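Beta-glucanase from Podospora anserina probably hydrolyses beta-glucans such as cellulose, as a fungal glycoside hydrolase of family 131. Local coordinates of one contact, PDB 4LE4 (chain A, 1.80 Å), residues G28-Y33 and T80-Q85, beside the matching contact of the related putative uncharacterized protein from Coprinopsis cinerea, PDB 3W9A (chain B, 1.99 Å), residues G28-Y33 and T79-Q84. Both blocks share one frame: the second was fitted to the first on N, CA, C and O of the twelve residues, RMSD 0.20 Å. Numbering follows each deposited sequence.

Structure 1 (4LE4); sequences GPYQYY and TELIPQ.
Gln31 and Ile83 form an antiparallel hydrogen-bonded pair between strands 30-34 and 78-84, neighbours in one of the two antiparallel sheets of this jelly-roll-like catalytic domain. Gln31 N gives a nearly straight bond to Ile83 O (2.7 Å), and Ile83 N answers to Gln31 O. Beyond them Gln85 N reaches Pro29 O, which also accepts from Trp5. A water lies between the strands, donating to Gln31 O and Glu81 O and accepting from Tyr33 N. Among side chains, the extended Gln31 brings NE2 within 3.0 Å of Gln85 OE1, above the plane of the acceptor amide; Trp21 NE1 donates to the same oxygen. Apolar contacts occupy both faces. Leu82 CB lies 3.5 Å from Tyr30 CD1, while Leu82 CD2 meets CD1 of Tyr32, whose CG stands anti to the backbone N (chi1 -179°). His35 stacks on the Tyr32 ring. Beside Gln31, Ile83 extends its chain (chi2 170°), placing CD1 4.0 Å from Tyr33 CZ.

Structure 2 (3W9A); sequences GTYQWY and TELIPQ.
Gln31 and Ile82 make an antiparallel hydrogen-bonded pair: Gln31 N gives a nearly straight bond to Ile82 O (2.7 Å), and Ile82 N returns one to Gln31 O. Gln84 N reaches Thr29 O, an oxygen that also accepts from Trp5. A water lies between the strands, donating to Gln31 O and Glu80 O and accepting from Tyr33 N. Among side chains, the extended Gln31 holds NE2 3.1 Å from Gln84 OE1, above the plane of the acceptor amide, and Trp21 NE1 donates to that oxygen too. Apolar contacts line both faces. Leu81 CB lies 3.7 Å from Tyr30 CD1, and Leu81 CD2 is 3.6 Å from Trp32 CE3. With CG anti to the backbone N (chi1 174°), the indole crosses Leu81 obliquely and brings CH2 to 4.0 Å from Thr79 CG2. Trp32 NE1 hydrogen-bonds to Thr40 OG1, and Lys35 makes a cation-pi contact with the ring. Beside Gln31, Ile82 bends its chain (chi2 -73°); its CG1 lies 4.2 Å from Tyr33 CE2.

How the two compare
The exchange between Tyr32(A) and Trp32(B) is the sharpest difference. Both side chains are buried and start from coinciding CB atoms, and much of the indole overlies the phenol: CD2 of Tyr32(A) and CD1 of Trp32(B) are 0.4 Å apart, and CE2 of Tyr32(A) and NE1 of Trp32(B) 0.5 Å apart. CZ3 and CH2 of Trp32(B) have no counterpart in Tyr32(A). Through CH2 the indole has an added apolar contact with the facing strand, 4.0 Å from CG2 of Thr79(B), whereas CE1 of Tyr32(A) stays 5.4 Å from CG2 of Thr80(A). The threonine keeps its place within the error, consistent with the wider ring making the contact. Leu82(A) and Leu81(B) touch the exchanged ring in both, but their CG atoms stand 0.8 Å apart after superposition, a shift within the same rotamer. On the other face the models differ at Ile83(A) and Ile82(B): chi2 is 170° against -73°, with the CD1 atoms 1.7 Å apart, although each touches Gln31(A) and Tyr33(A) or Gln31(B) and Tyr33(B), which keep their place. Just before the strand, Pro29(A) stands against Thr29(B) with coinciding CB atoms; the backbone O of Pro29(A) and of Thr29(B) accepts from N of Gln85(A) and of Gln84(B) respectively.

Structure 1 (4LE4)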
loop_
_atom_site.group_PDB
_atom_site.type_symbol
_atom_site.label_atom_id
_atom_site.label_comp_id
_atom_site.label_asym_id
_atom_site.label_seq_id
_atom_site.Cartn_x
_atom_site.Cartn_y
_atom_site.Cartn_z
ATOM N N GLY A 28 -13.646 6.189 -12.249
ATOM C CA GLY A 28 -13.124 4.969 -11.665
ATOM C C GLY A 28 -12.654 5.177 -10.237
ATOM O O GLY A 28 -12.745 6.277 -9.707
ATOM N N PRO A 29 -12.121 4.133 -9.600
ATOM C CA PRO A 29 -11.647 4.205 -8.211
ATOM C C PRO A 29 -10.234 4.702 -7.940
ATOM O O PRO A 29 -9.887 4.965 -6.773
ATOM C CB PRO A 29 -11.796 2.774 -7.748
ATOM C CG PRO A 29 -11.332 2.018 -8.981
ATOM C CD PRO A 29 -12.062 2.752 -10.108
ATOM N N TYR A 30 -9.419 4.813 -8.989
ATOM C CA TYR A 30 -8.022 5.206 -8.813
ATOM C C TYR A 30 -7.481 6.228 -9.779
ATOM O O TYR A 30 -7.708 6.136 -10.984
ATOM C CB TYR A 30 -7.105 3.982 -8.962
ATOM C CG TYR A 30 -7.040 3.015 -7.790
ATOM C CD1 TYR A 30 -6.391 3.363 -6.600
ATOM C CD2 TYR A 30 -7.578 1.733 -7.897
ATOM C CE1 TYR A 30 -6.271 2.442 -5.553
ATOM C CE2 TYR A 30 -7.478 0.803 -6.856
ATOM C CZ TYR A 30 -6.815 1.168 -5.687
ATOM O OH TYR A 30 -6.664 0.251 -4.684
ATOM N N GLN A 31 -6.710 7.179 -9.258
ATOM C CA GLN A 31 -6.044 8.130 -10.116
ATOM C C GLN A 31 -4.753 7.394 -10.545
ATOM O O GLN A 31 -4.007 6.843 -9.698
ATOM C CB GLN A 31 -5.658 9.399 -9.353
ATOM C CG GLN A 31 -6.770 9.990 -8.522
ATOM C CD GLN A 31 -6.416 11.381 -8.027
ATOM O OE1 GLN A 31 -5.254 11.667 -7.732
ATOM N NE2 GLN A 31 -7.430 12.255 -7.921
ATOM N N TYR A 32 -4.474 7.403 -11.836
ATOM C CA TYR A 32 -3.290 6.739 -12.348
ATOM C C TYR A 32 -2.423 7.734 -13.116
ATOM O O TYR A 32 -2.726 8.098 -14.260
ATOM C CB TYR A 32 -3.726 5.562 -13.230
ATOM C CG TYR A 32 -2.547 4.791 -13.782
ATOM C CD1 TYR A 32 -1.635 4.189 -12.926
ATOM C CD2 TYR A 32 -2.318 4.732 -15.149
ATOM C CE1 TYR A 32 -0.486 3.537 -13.427
ATOM C CE2 TYR A 32 -1.177 4.076 -15.661
ATOM C CZ TYR A 32 -0.278 3.494 -14.791
ATOM O OH TYR A 32 0.858 2.883 -15.273
ATOM N N TYR A 33 -1.374 8.243 -12.454
ATOM C CA TYR A 33 -0.473 9.178 -13.113
ATOM C C TYR A 33 0.959 9.122 -12.598
ATOM O O TYR A 33 1.860 9.545 -13.312
ATOM C CB TYR A 33 -1.002 10.619 -13.056
ATOM C CG TYR A 33 -1.066 11.220 -11.664
ATOM C CD1 TYR A 33 -2.196 11.054 -10.870
ATOM C CD2 TYR A 33 -0.019 11.992 -11.169
ATOM C CE1 TYR A 33 -2.304 11.643 -9.626
ATOM C CE2 TYR A 33 -0.101 12.588 -9.918
ATOM C CZ TYR A 33 -1.250 12.411 -9.146
ATOM O OH TYR A 33 -1.337 12.962 -7.884
ATOM N N THR A 80 5.664 3.557 -8.570
ATOM C CA THR A 80 4.485 3.058 -9.277
ATOM C C THR A 80 3.447 3.187 -8.162
ATOM O O THR A 80 3.467 2.418 -7.184
ATOM C CB THR A 80 4.570 1.584 -9.711
ATOM O OG1 THR A 80 5.596 1.421 -10.699
ATOM C CG2 THR A 80 3.247 1.163 -10.316
ATOM N N GLU A 81 2.575 4.171 -8.300
ATOM C CA GLU A 81 1.583 4.429 -7.249
ATOM C C GLU A 81 0.212 4.760 -7.819
ATOM O O GLU A 81 0.117 5.366 -8.876
ATOM C CB GLU A 81 2.078 5.621 -6.381
ATOM C CG GLU A 81 3.407 5.352 -5.689
ATOM C CD GLU A 81 4.217 6.627 -5.432
ATOM O OE1 GLU A 81 3.597 7.713 -5.244
ATOM O OE2 GLU A 81 5.469 6.543 -5.423
ATOM N N LEU A 82 -0.835 4.351 -7.089
ATOM C CA LEU A 82 -2.225 4.604 -7.414
ATOM C C LEU A 82 -2.745 5.438 -6.238
ATOM O O LEU A 82 -2.353 5.205 -5.101
ATOM C CB LEU A 82 -3.041 3.287 -7.453
ATOM C CG LEU A 82 -2.455 2.204 -8.367
ATOM C CD1 LEU A 82 -3.275 0.944 -8.280
ATOM C CD2 LEU A 82 -2.417 2.748 -9.777
ATOM N N ILE A 83 -3.609 6.398 -6.519
ATOM C CA ILE A 83 -4.188 7.229 -5.467
ATOM C C ILE A 83 -5.713 7.075 -5.544
ATOM O O ILE A 83 -6.285 7.056 -6.632
ATOM C CB ILE A 83 -3.783 8.726 -5.673
ATOM C CG1 ILE A 83 -2.271 8.872 -5.442
ATOM C CG2 ILE A 83 -4.451 9.661 -4.624
ATOM C CD1 ILE A 83 -1.756 10.212 -5.857
ATOM N N PRO A 84 -6.387 6.932 -4.383
ATOM C CA PRO A 84 -7.841 6.790 -4.392
ATOM C C PRO A 84 -8.506 7.983 -5.095
ATOM O O PRO A 84 -8.122 9.145 -4.872
ATOM C CB PRO A 84 -8.208 6.759 -2.900
ATOM C CG PRO A 84 -6.970 6.190 -2.258
ATOM C CD PRO A 84 -5.865 6.915 -3.016
ATOM N N GLN A 85 -9.482 7.676 -5.956
ATOM C CA GLN A 85 -10.267 8.704 -6.666
ATOM C C GLN A 85 -11.600 8.595 -5.933
ATOM O O GLN A 85 -12.310 7.605 -6.111
ATOM C CB GLN A 85 -10.482 8.351 -8.140
ATOM C CG GLN A 85 -11.433 9.322 -8.856
ATOM C CD GLN A 85 -10.932 10.740 -8.759
ATOM O OE1 GLN A 85 -9.859 11.065 -9.283
ATOM N NE2 GLN A 85 -11.693 11.604 -8.068
HETATM O O HOH W 1 -1.116 7.506 -9.754
#

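Structure 2 (3W9A)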
loop_
_atom_site.group_PDB
_atom_site.type_symbol
_atom_site.label_atom_id
_atom_site.label_comp_id
_atom_site.label_asym_id
_atom_site.label_seq_id
_atom_site.Cartn_x
_atom_site.Cartn_y
_atom_site.Cartn_z
ATOM N N GLY B 28 -13.714 5.917 -12.406
ATOM C CA GLY B 28 -13.292 4.767 -11.625
ATOM C C GLY B 28 -12.899 5.160 -10.216
ATOM O O GLY B 28 -13.264 6.228 -9.721
ATOM N N THR B 29 -12.143 4.286 -9.568
ATOM C CA THR B 29 -11.792 4.490 -8.170
ATOM C C THR B 29 -10.324 4.825 -7.901
ATOM O O THR B 29 -9.953 5.037 -6.768
ATOM C CB THR B 29 -12.153 3.225 -7.380
ATOM O OG1 THR B 29 -11.758 2.073 -8.139
ATOM C CG2 THR B 29 -13.685 3.183 -7.107
ATOM N N TYR B 30 -9.501 4.860 -8.933
ATOM C CA TYR B 30 -8.055 5.067 -8.778
ATOM C C TYR B 30 -7.497 6.074 -9.774
ATOM O O TYR B 30 -7.740 5.963 -10.976
ATOM C CB TYR B 30 -7.323 3.752 -9.007
ATOM C CG TYR B 30 -7.396 2.761 -7.876
ATOM C CD1 TYR B 30 -6.568 2.888 -6.763
ATOM C CD2 TYR B 30 -8.242 1.667 -7.933
ATOM C CE1 TYR B 30 -6.606 1.953 -5.728
ATOM C CE2 TYR B 30 -8.276 0.732 -6.900
ATOM C CZ TYR B 30 -7.449 0.885 -5.811
ATOM O OH TYR B 30 -7.466 -0.020 -4.783
ATOM N N GLN B 31 -6.716 7.024 -9.263
ATOM C CA GLN B 31 -5.964 7.959 -10.099
ATOM C C GLN B 31 -4.657 7.291 -10.498
ATOM O O GLN B 31 -3.987 6.674 -9.678
ATOM C CB GLN B 31 -5.658 9.233 -9.368
ATOM C CG GLN B 31 -6.844 9.866 -8.682
ATOM C CD GLN B 31 -6.525 11.204 -8.071
ATOM O OE1 GLN B 31 -5.410 11.461 -7.627
ATOM N NE2 GLN B 31 -7.520 12.051 -8.008
ATOM N N TRP B 32 -4.296 7.430 -11.761
ATOM C CA TRP B 32 -3.133 6.726 -12.270
ATOM C C TRP B 32 -2.315 7.740 -13.079
ATOM O O TRP B 32 -2.617 8.016 -14.245
ATOM C CB TRP B 32 -3.596 5.548 -13.095
ATOM C CG TRP B 32 -2.531 4.780 -13.833
ATOM C CD1 TRP B 32 -2.580 4.373 -15.121
ATOM C CD2 TRP B 32 -1.280 4.341 -13.312
ATOM N NE1 TRP B 32 -1.434 3.697 -15.448
ATOM C CE2 TRP B 32 -0.622 3.653 -14.343
ATOM C CE3 TRP B 32 -0.665 4.428 -12.050
ATOM C CZ2 TRP B 32 0.630 3.078 -14.177
ATOM C CZ3 TRP B 32 0.588 3.831 -11.878
ATOM C CH2 TRP B 32 1.216 3.167 -12.927
ATOM N N TYR B 33 -1.355 8.353 -12.396
ATOM C CA TYR B 33 -0.437 9.333 -13.010
ATOM C C TYR B 33 0.994 9.269 -12.458
ATOM O O TYR B 33 1.891 9.775 -13.094
ATOM C CB TYR B 33 -0.976 10.763 -12.879
ATOM C CG TYR B 33 -1.081 11.280 -11.460
ATOM C CD1 TYR B 33 -0.065 12.030 -10.892
ATOM C CD2 TYR B 33 -2.199 11.004 -10.688
ATOM C CE1 TYR B 33 -0.162 12.505 -9.582
ATOM C CE2 TYR B 33 -2.309 11.472 -9.385
ATOM C CZ TYR B 33 -1.291 12.213 -8.827
ATOM O OH TYR B 33 -1.423 12.665 -7.521
ATOM N N THR B 79 5.698 3.453 -8.601
ATOM C CA THR B 79 4.478 2.974 -9.256
ATOM C C THR B 79 3.405 3.064 -8.214
ATOM O O THR B 79 3.389 2.257 -7.294
ATOM C CB THR B 79 4.598 1.522 -9.710
ATOM O OG1 THR B 79 5.573 1.427 -10.757
ATOM C CG2 THR B 79 3.254 1.007 -10.217
ATOM N N GLU B 80 2.543 4.071 -8.319
ATOM C CA GLU B 80 1.612 4.396 -7.235
ATOM C C GLU B 80 0.267 4.836 -7.804
ATOM O O GLU B 80 0.211 5.674 -8.699
ATOM C CB GLU B 80 2.196 5.502 -6.343
ATOM C CG GLU B 80 3.711 5.501 -6.370
ATOM C CD GLU B 80 4.383 6.554 -5.525
ATOM O OE1 GLU B 80 3.730 7.493 -5.041
ATOM O OE2 GLU B 80 5.610 6.418 -5.343
ATOM N N LEU B 81 -0.803 4.267 -7.281
ATOM C CA LEU B 81 -2.154 4.768 -7.549
ATOM C C LEU B 81 -2.613 5.588 -6.369
ATOM O O LEU B 81 -2.059 5.464 -5.276
ATOM C CB LEU B 81 -3.106 3.589 -7.747
ATOM C CG LEU B 81 -2.817 2.691 -8.951
ATOM C CD1 LEU B 81 -3.226 1.253 -8.655
ATOM C CD2 LEU B 81 -3.513 3.207 -10.206
ATOM N N ILE B 82 -3.629 6.413 -6.586
ATOM C CA ILE B 82 -4.219 7.232 -5.536
ATOM C C ILE B 82 -5.730 7.038 -5.571
ATOM O O ILE B 82 -6.308 6.898 -6.644
ATOM C CB ILE B 82 -3.957 8.733 -5.741
ATOM C CG1 ILE B 82 -2.468 9.027 -6.003
ATOM C CG2 ILE B 82 -4.503 9.558 -4.579
ATOM C CD1 ILE B 82 -1.574 8.906 -4.795
ATOM N N PRO B 83 -6.370 6.975 -4.402
ATOM C CA PRO B 83 -7.820 6.859 -4.440
ATOM C C PRO B 83 -8.460 8.016 -5.175
ATOM O O PRO B 83 -8.053 9.160 -4.989
ATOM C CB PRO B 83 -8.210 6.899 -2.964
ATOM C CG PRO B 83 -7.033 6.311 -2.267
ATOM C CD PRO B 83 -5.849 6.843 -3.036
ATOM N N GLN B 84 -9.434 7.699 -6.017
ATOM C CA GLN B 84 -10.296 8.695 -6.637
ATOM C C GLN B 84 -11.634 8.655 -5.917
ATOM O O GLN B 84 -12.317 7.630 -5.953
ATOM C CB GLN B 84 -10.507 8.376 -8.116
ATOM C CG GLN B 84 -11.479 9.318 -8.841
ATOM C CD GLN B 84 -10.911 10.715 -8.995
ATOM O OE1 GLN B 84 -9.883 10.917 -9.632
ATOM N NE2 GLN B 84 -11.620 11.694 -8.468
HETATM O O HOH W 2 -1.230 7.705 -9.637
#